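PDB 4ASM: beta-agarase D from Zobellia galactanivorans, which cleaves the beta-1,4-linkages of agarose at random as a secreted family 16 glycoside hydrolase, retaining the anomeric configuration, its catalytic domain being the part described here. Local coordinates for residues V135-K140 with L351-I356. Sequence-based numbering, arbitrary orientation.
With CA (calcium ion), chain B.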
ATOM      1  N   VAL A 135     -11.602  -2.992  -2.154  1.00  5.86           N
ATOM      2  CA  VAL A 135     -11.013  -1.920  -2.966  1.00  5.60           C
ATOM      3  C   VAL A 135     -10.032  -2.573  -3.920  1.00  5.95           C
ATOM      4  O   VAL A 135      -9.149  -3.297  -3.479  1.00  6.08           O
ATOM      5  CB  VAL A 135     -10.258  -0.872  -2.078  1.00  6.17           C
ATOM      6  CG1 VAL A 135      -9.742   0.299  -2.925  1.00  6.74           C
ATOM      7  CG2 VAL A 135     -11.179  -0.346  -0.961  1.00  6.82           C
ATOM      8  N   GLU A 136     -10.178  -2.303  -5.212  1.00  5.85           N
ATOM      9  CA  GLU A 136      -9.283  -2.903  -6.208  1.00  5.40           C
ATOM     10  C   GLU A 136      -8.917  -1.904  -7.295  1.00  5.98           C
ATOM     11  O   GLU A 136      -9.780  -1.138  -7.744  1.00  6.23           O
ATOM     12  CB  GLU A 136      -9.957  -4.136  -6.851  1.00  5.97           C
ATOM     13  CG  GLU A 136      -9.076  -4.914  -7.828  1.00  6.74           C
ATOM     14  CD  GLU A 136      -9.830  -5.952  -8.615  1.00  8.51           C
ATOM     15  OE1 GLU A 136     -11.000  -5.702  -8.966  1.00  9.26           O
ATOM     16  OE2 GLU A 136      -9.251  -7.022  -8.898  1.00  8.84           O
ATOM     17  N   ALA A 137      -7.657  -1.927  -7.738  1.00  5.29           N
ATOM     18  CA  ALA A 137      -7.191  -1.040  -8.797  1.00  5.06           C
ATOM     19  C   ALA A 137      -6.525  -1.800  -9.921  1.00  5.87           C
ATOM     20  O   ALA A 137      -5.929  -2.857  -9.693  1.00  6.32           O
ATOM     21  CB  ALA A 137      -6.224   0.006  -8.244  1.00  6.80           C
ATOM     22  N   ARG A 138      -6.636  -1.256 -11.134  1.00  5.55           N
ATOM     23  CA  ARG A 138      -5.839  -1.741 -12.252  1.00  5.73           C
ATOM     24  C   ARG A 138      -4.754  -0.702 -12.460  1.00  5.63           C
ATOM     25  O   ARG A 138      -5.035   0.473 -12.703  1.00  6.37           O
ATOM     26  CB  ARG A 138      -6.679  -1.931 -13.516  1.00  5.68           C
ATOM     27  CG  ARG A 138      -5.873  -2.491 -14.672  1.00  7.05           C
ATOM     28  CD  ARG A 138      -6.806  -2.912 -15.830  1.00  6.04           C
ATOM     29  NE  ARG A 138      -6.024  -3.585 -16.877  1.00  7.36           N
ATOM     30  CZ  ARG A 138      -5.511  -2.983 -17.947  1.00  7.87           C
ATOM     31  NH1 ARG A 138      -5.686  -1.685 -18.144  1.00 10.57           N
ATOM     32  NH2 ARG A 138      -4.790  -3.689 -18.818  1.00 11.84           N
ATOM     33  N   VAL A 139      -3.500  -1.143 -12.363  1.00  5.96           N
ATOM     34  CA  VAL A 139      -2.365  -0.231 -12.240  1.00  6.00           C
ATOM     35  C   VAL A 139      -1.137  -0.748 -12.978  1.00  5.70           C
ATOM     36  O   VAL A 139      -0.842  -1.940 -12.902  1.00  5.57           O
ATOM     37  CB  VAL A 139      -2.038   0.015 -10.740  1.00  6.50           C
ATOM     38  CG1 VAL A 139      -1.845  -1.309  -9.966  1.00  7.03           C
ATOM     39  CG2 VAL A 139      -0.843   0.953 -10.585  1.00  6.75           C
ATOM     40  N   LYS A 140      -0.457   0.143 -13.710  1.00  5.88           N
ATOM     41  CA  LYS A 140       0.844  -0.174 -14.263  1.00  6.92           C
ATOM     42  C   LYS A 140       1.874   0.242 -13.226  1.00  6.33           C
ATOM     43  O   LYS A 140       2.143   1.441 -13.042  1.00  6.69           O
ATOM     44  CB  LYS A 140       1.083   0.573 -15.562  1.00  7.73           C
ATOM     45  CG  LYS A 140       2.387   0.169 -16.255  1.00  8.64           C
ATOM     46  CD  LYS A 140       2.570   0.912 -17.552  1.00 13.13           C
ATOM     47  CE  LYS A 140       3.788   0.415 -18.312  1.00 17.64           C
ATOM     48  NZ  LYS A 140       3.972   1.188 -19.586  1.00 21.64           N
ATOM     49  N   LEU A 351       3.502   6.465 -12.438  1.00  6.57           N
ATOM     50  CA  LEU A 351       2.537   5.442 -12.055  1.00  6.35           C
ATOM     51  C   LEU A 351       1.223   5.693 -12.787  1.00  6.20           C
ATOM     52  O   LEU A 351       0.716   6.797 -12.739  1.00  6.95           O
ATOM     53  CB  LEU A 351       2.335   5.512 -10.534  1.00  6.75           C
ATOM     54  CG  LEU A 351       1.369   4.496  -9.936  1.00  5.59           C
ATOM     55  CD1 LEU A 351       1.924   3.089  -9.970  1.00  6.30           C
ATOM     56  CD2 LEU A 351       1.044   4.889  -8.498  1.00  6.82           C
ATOM     57  N   LEU A 352       0.670   4.664 -13.441  1.00  6.27           N
ATOM     58  CA  LEU A 352      -0.596   4.810 -14.189  1.00  7.14           C
ATOM     59  C   LEU A 352      -1.664   3.940 -13.577  1.00  6.89           C
ATOM     60  O   LEU A 352      -1.512   2.716 -13.529  1.00  8.31           O
ATOM     61  CB  LEU A 352      -0.409   4.393 -15.659  1.00  6.86           C
ATOM     62  CG  LEU A 352       0.579   5.206 -16.494  1.00  7.77           C
ATOM     63  CD1 LEU A 352       0.607   4.666 -17.910  1.00  8.86           C
ATOM     64  CD2 LEU A 352       0.257   6.695 -16.499  1.00  9.91           C
ATOM     65  N   VAL A 353      -2.750   4.556 -13.101  1.00  6.54           N
ATOM     66  CA  VAL A 353      -3.882   3.791 -12.595  1.00  6.06           C
ATOM     67  C   VAL A 353      -5.056   3.947 -13.570  1.00  6.56           C
ATOM     68  O   VAL A 353      -5.619   5.028 -13.757  1.00  6.91           O
ATOM     69  CB  VAL A 353      -4.298   4.195 -11.160  1.00  5.97           C
ATOM     70  CG1 VAL A 353      -5.442   3.314 -10.661  1.00  6.57           C
ATOM     71  CG2 VAL A 353      -3.083   4.123 -10.187  1.00  5.59           C
ATOM     72  N   ASP A 354      -5.404   2.842 -14.207  1.00  6.19           N
ATOM     73  CA  ASP A 354      -6.508   2.823 -15.159  1.00  6.81           C
ATOM     74  C   ASP A 354      -7.840   3.042 -14.452  1.00  7.18           C
ATOM     75  O   ASP A 354      -8.705   3.784 -14.942  1.00  7.71           O
ATOM     76  CB  ASP A 354      -6.464   1.475 -15.876  1.00  7.03           C
ATOM     77  CG  ASP A 354      -7.485   1.337 -17.005  1.00  8.43           C
ATOM     78  OD1 ASP A 354      -8.101   2.344 -17.444  1.00 10.06           O
ATOM     79  OD2 ASP A 354      -7.656   0.196 -17.464  1.00 10.33           O
ATOM     80  N   TRP A 355      -8.000   2.401 -13.299  1.00  6.85           N
ATOM     81  CA  TRP A 355      -9.224   2.521 -12.523  1.00  6.47           C
ATOM     82  C   TRP A 355      -9.029   2.014 -11.110  1.00  6.79           C
ATOM     83  O   TRP A 355      -8.135   1.215 -10.840  1.00  6.33           O
ATOM     84  CB  TRP A 355     -10.390   1.791 -13.191  1.00  7.21           C
ATOM     85  CG  TRP A 355     -10.207   0.344 -13.604  1.00  6.84           C
ATOM     86  CD1 TRP A 355     -10.040  -0.100 -14.886  1.00  6.87           C
ATOM     87  CD2 TRP A 355     -10.297  -0.847 -12.780  1.00  6.14           C
ATOM     88  NE1 TRP A 355      -9.983  -1.474 -14.913  1.00  7.40           N
ATOM     89  CE2 TRP A 355     -10.132  -1.957 -13.641  1.00  6.62           C
ATOM     90  CE3 TRP A 355     -10.455  -1.080 -11.403  1.00  6.20           C
ATOM     91  CZ2 TRP A 355     -10.146  -3.284 -13.177  1.00  7.01           C
ATOM     92  CZ3 TRP A 355     -10.465  -2.402 -10.939  1.00  7.23           C
ATOM     93  CH2 TRP A 355     -10.321  -3.490 -11.834  1.00  7.39           C
ATOM     94  N   ILE A 356      -9.877   2.503 -10.212  1.00  6.18           N
ATOM     95  CA  ILE A 356      -9.994   1.981  -8.867  1.00  6.38           C
ATOM     96  C   ILE A 356     -11.478   1.872  -8.539  1.00  6.43           C
ATOM     97  O   ILE A 356     -12.243   2.831  -8.721  1.00  7.20           O
ATOM     98  CB  ILE A 356      -9.192   2.840  -7.842  1.00  5.80           C
ATOM     99  CG1 ILE A 356      -9.190   2.193  -6.447  1.00  6.39           C
ATOM    100  CG2 ILE A 356      -9.683   4.299  -7.832  1.00  6.78           C
ATOM    101  CD1 ILE A 356      -8.215   2.853  -5.499  1.00  6.91           C
TER
HETATM  102 CA    CA B1359      -9.447   4.272 -17.262  1.00  8.99          CA
HETATM  103  O   HOH W   1      -9.042   3.916 -19.627  1.00 13.14           O
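Arg138 lies across the indole of Trp355 and reaches on to Asp354. Arg138 CB sits over the five-membered ring of Trp355, 3.7 Å from its centroid, a CH-pi contact in which the flat indole offers a broad face to apolar CB, while the long arginine chain carries its charge past the rim. With CG anti to the backbone N (chi1 -178°) and the chain extended to NE, Arg138 NH1 forms a salt bridge with Asp354 OD2 at 2.8 Å, on the anti side but 35° out of the carboxylate plane. Asp354 OD1 binds the calcium ion at 2.4 Å, so the carboxylate joins metal and arginine, and both positive charges would favour its ionised form. An alanine in place of Trp355 would probably leave the stem of Arg138 without the indole face beneath it, the guanidinium held less firmly toward Asp354. On the other face, small Ala137 and branched Val139, Val353 and Ile356 pack into the buried interior. Between the two faces, Arg138 N donates a hydrogen bond to Trp355 O, while Arg138 O accepts Asp354 N at 2.8 Å. Asp354 and Trp355 thus both face Arg138, a classic bulge that places Asp354 O on the calcium with Asp9, Asp34, Asn36 and Gly89, within the beta-sandwich (jelly-roll) fold of family GH16.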